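CAIP (Helicobacter cinaedi, PDB 5LBH) is a Dps-like mini-ferritin antigen, related to neutrophil-activating proteins, that binds iron, probably for storage, and drives macrophages toward foam cells in atherosclerotic inflammation. Local coordinates at residues A76-K80 and D99-F103. Residues are numbered along the deposited sequence; the frame is centred on the assembly and turned at random.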
ATOM      1  N   ALA A  76      34.872 -19.716 -19.667  1.00 36.87           N
ATOM      2  CA  ALA A  76      33.959 -20.850 -19.507  1.00 35.83           C
ATOM      3  C   ALA A  76      32.696 -20.725 -20.352  1.00 38.65           C
ATOM      4  O   ALA A  76      32.085 -21.749 -20.690  1.00 42.28           O
ATOM      5  CB  ALA A  76      33.575 -21.028 -18.043  1.00 31.91           C
ATOM      6  N   ALA A  77      32.308 -19.512 -20.725  1.00 35.08           N
ATOM      7  CA  ALA A  77      31.020 -19.318 -21.367  1.00 38.96           C
ATOM      8  C   ALA A  77      30.999 -19.995 -22.727  1.00 39.34           C
ATOM      9  O   ALA A  77      31.965 -19.920 -23.489  1.00 36.91           O
ATOM     10  CB  ALA A  77      30.730 -17.831 -21.526  1.00 37.37           C
ATOM     11  N   LYS A  78      29.904 -20.686 -23.019  1.00 37.94           N
ATOM     12  CA  LYS A  78      29.692 -21.160 -24.376  1.00 37.09           C
ATOM     13  C   LYS A  78      28.814 -20.226 -25.190  1.00 42.45           C
ATOM     14  O   LYS A  78      28.883 -20.255 -26.425  1.00 45.92           O
ATOM     15  CB  LYS A  78      29.085 -22.562 -24.364  1.00 35.42           C
ATOM     16  CG  LYS A  78      30.009 -23.553 -23.716  1.00 42.58           C
ATOM     17  CD  LYS A  78      29.713 -24.966 -24.141  1.00 42.27           C
ATOM     18  CE  LYS A  78      30.768 -25.908 -23.575  1.00 38.94           C
ATOM     19  NZ  LYS A  78      30.751 -27.237 -24.284  1.00 54.28           N
ATOM     20  N   ILE A  79      27.996 -19.397 -24.539  1.00 41.89           N
ATOM     21  CA  ILE A  79      27.207 -18.418 -25.271  1.00 40.12           C
ATOM     22  C   ILE A  79      28.142 -17.370 -25.852  1.00 39.16           C
ATOM     23  O   ILE A  79      29.027 -16.858 -25.155  1.00 38.06           O
ATOM     24  CB  ILE A  79      26.134 -17.804 -24.360  1.00 41.15           C
ATOM     25  CG1 ILE A  79      25.012 -18.816 -24.196  1.00 40.97           C
ATOM     26  CG2 ILE A  79      25.570 -16.508 -24.946  1.00 36.46           C
ATOM     27  CD1 ILE A  79      23.909 -18.352 -23.403  1.00 35.79           C
ATOM     28  N   LYS A  80      27.967 -17.064 -27.137  1.00 43.34           N
ATOM     29  CA  LYS A  80      28.872 -16.153 -27.829  1.00 42.69           C
ATOM     30  C   LYS A  80      28.496 -14.712 -27.537  1.00 38.76           C
ATOM     31  O   LYS A  80      27.315 -14.379 -27.432  1.00 34.97           O
ATOM     32  CB  LYS A  80      28.830 -16.390 -29.340  1.00 43.98           C
ATOM     33  CG  LYS A  80      29.074 -17.833 -29.772  1.00 46.35           C
ATOM     34  CD  LYS A  80      30.546 -18.174 -29.821  1.00 51.23           C
ATOM     35  CE  LYS A  80      30.766 -19.610 -30.321  1.00 72.39           C
ATOM     36  NZ  LYS A  80      30.151 -19.852 -31.669  1.00 74.63           N
ATOM     37  N   ASP A  99      19.280 -18.806 -27.634  1.00 33.59           N
ATOM     38  CA  ASP A  99      19.963 -18.949 -26.351  1.00 36.10           C
ATOM     39  C   ASP A  99      19.082 -19.618 -25.302  1.00 33.50           C
ATOM     40  O   ASP A  99      19.603 -20.334 -24.441  1.00 30.81           O
ATOM     41  CB  ASP A  99      20.474 -17.595 -25.849  1.00 37.02           C
ATOM     42  CG  ASP A  99      21.746 -17.148 -26.572  1.00 36.24           C
ATOM     43  OD1 ASP A  99      22.364 -17.980 -27.260  1.00 37.83           O
ATOM     44  OD2 ASP A  99      22.146 -15.978 -26.433  1.00 39.41           O
ATOM     45  N   TYR A 100      17.763 -19.396 -25.352  1.00 30.61           N
ATOM     46  CA  TYR A 100      16.848 -20.063 -24.423  1.00 30.72           C
ATOM     47  C   TYR A 100      16.862 -21.578 -24.608  1.00 34.57           C
ATOM     48  O   TYR A 100      16.727 -22.331 -23.638  1.00 31.42           O
ATOM     49  CB  TYR A 100      15.424 -19.547 -24.602  1.00 32.36           C
ATOM     50  CG  TYR A 100      15.112 -18.313 -23.832  1.00 27.33           C
ATOM     51  CD1 TYR A 100      16.104 -17.628 -23.153  1.00 30.49           C
ATOM     52  CD2 TYR A 100      13.819 -17.866 -23.728  1.00 26.22           C
ATOM     53  CE1 TYR A 100      15.815 -16.498 -22.425  1.00 31.71           C
ATOM     54  CE2 TYR A 100      13.516 -16.740 -23.004  1.00 33.99           C
ATOM     55  CZ  TYR A 100      14.514 -16.062 -22.355  1.00 35.46           C
ATOM     56  OH  TYR A 100      14.202 -14.932 -21.640  1.00 41.41           O
ATOM     57  N   GLU A 101      16.965 -22.041 -25.860  1.00 34.84           N
ATOM     58  CA  GLU A 101      17.045 -23.472 -26.120  1.00 36.90           C
ATOM     59  C   GLU A 101      18.323 -24.039 -25.532  1.00 38.59           C
ATOM     60  O   GLU A 101      18.355 -25.189 -25.075  1.00 41.47           O
ATOM     61  CB  GLU A 101      17.069 -23.742 -27.624  1.00 35.20           C
ATOM     62  CG  GLU A 101      16.084 -22.951 -28.407  1.00 40.29           C
ATOM     63  CD  GLU A 101      14.899 -23.747 -28.797  1.00 48.97           C
ATOM     64  OE1 GLU A 101      14.458 -24.551 -27.947  1.00 49.25           O
ATOM     65  OE2 GLU A 101      14.392 -23.530 -29.926  1.00 49.84           O
ATOM     66  N   TYR A 102      19.385 -23.241 -25.547  1.00 34.28           N
ATOM     67  CA  TYR A 102      20.630 -23.650 -24.928  1.00 34.56           C
ATOM     68  C   TYR A 102      20.481 -23.747 -23.416  1.00 31.17           C
ATOM     69  O   TYR A 102      20.838 -24.762 -22.814  1.00 33.78           O
ATOM     70  CB  TYR A 102      21.719 -22.664 -25.316  1.00 32.32           C
ATOM     71  CG  TYR A 102      22.999 -22.857 -24.566  1.00 36.34           C
ATOM     72  CD1 TYR A 102      23.362 -21.972 -23.549  1.00 37.83           C
ATOM     73  CD2 TYR A 102      23.835 -23.926 -24.845  1.00 31.26           C
ATOM     74  CE1 TYR A 102      24.541 -22.137 -22.856  1.00 38.35           C
ATOM     75  CE2 TYR A 102      25.003 -24.100 -24.160  1.00 32.79           C
ATOM     76  CZ  TYR A 102      25.358 -23.204 -23.162  1.00 37.16           C
ATOM     77  OH  TYR A 102      26.537 -23.379 -22.461  1.00 40.64           O
ATOM     78  N   PHE A 103      19.917 -22.717 -22.786  1.00 31.75           N
ATOM     79  CA  PHE A 103      19.694 -22.770 -21.343  1.00 31.25           C
ATOM     80  C   PHE A 103      18.741 -23.901 -20.974  1.00 31.48           C
ATOM     81  O   PHE A 103      18.903 -24.531 -19.923  1.00 31.53           O
ATOM     82  CB  PHE A 103      19.166 -21.426 -20.834  1.00 25.68           C
ATOM     83  CG  PHE A 103      20.239 -20.379 -20.609  1.00 24.83           C
ATOM     84  CD1 PHE A 103      21.122 -20.473 -19.540  1.00 28.17           C
ATOM     85  CD2 PHE A 103      20.356 -19.284 -21.466  1.00 25.92           C
ATOM     86  CE1 PHE A 103      22.094 -19.476 -19.313  1.00 22.61           C
ATOM     87  CE2 PHE A 103      21.314 -18.304 -21.260  1.00 22.32           C
ATOM     88  CZ  PHE A 103      22.193 -18.403 -20.191  1.00 24.94           C
TER
HETATM   89  O   HOH W   1      25.082 -17.225 -28.530  1.00 43.08           O
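I79 reaches from the loop that follows helix 70-76 to helix 89-116 and inserts the end of its side chain among D99, Y102 and F103, residues spaced along one side of that helix. It buries more surface here than any other residue. Its CG1 lies obliquely against the Y102 ring, 3.6 Å from Y102 CE1, and the chain then runs on, fully extended (chi2 -178°), to carry CD1 deeper, 3.4 Å from F103 CE2. CD1 is closest to the phenylalanine but also touches Y102 and D99, while I79 CG2 faces the carboxylate, 3.8 Å from D99 OD2. The polar partner of that oxygen is K21 of helix 4-28, with which it forms a salt bridge.

Y102 swings its CG opposite the backbone N (chi1 171°), sending the ring out from the helix toward the loop. Its hydroxyl ends beside the first carbons of K78, with Y102 OH 3.3 Å from K78 CB; the two side chains run at about a right angle, and the lysine continues, extended, away from the helix. The hydroxyl is hydrogen-bonded to D14 OD2, and D14 OD1 accepts hydrogen bonds from the backbone N of both K78 and I79, so one aspartate on helix 4-28 ties the tyrosine and the loop together. A water also joins the two segments, accepting from K80 N at 3.2 Å and donating to D99 OD1 at 3.1 Å.

F103 also meets the ring of F48 from helix 34-61, so the isoleucine extends an interior already built by the long helices. The arrangement belongs to the Dps-type ferritin four-helix bundle, in which the long connection between the second and third bundle helices carries a short helix, here 70-76, and packs back onto the bundle.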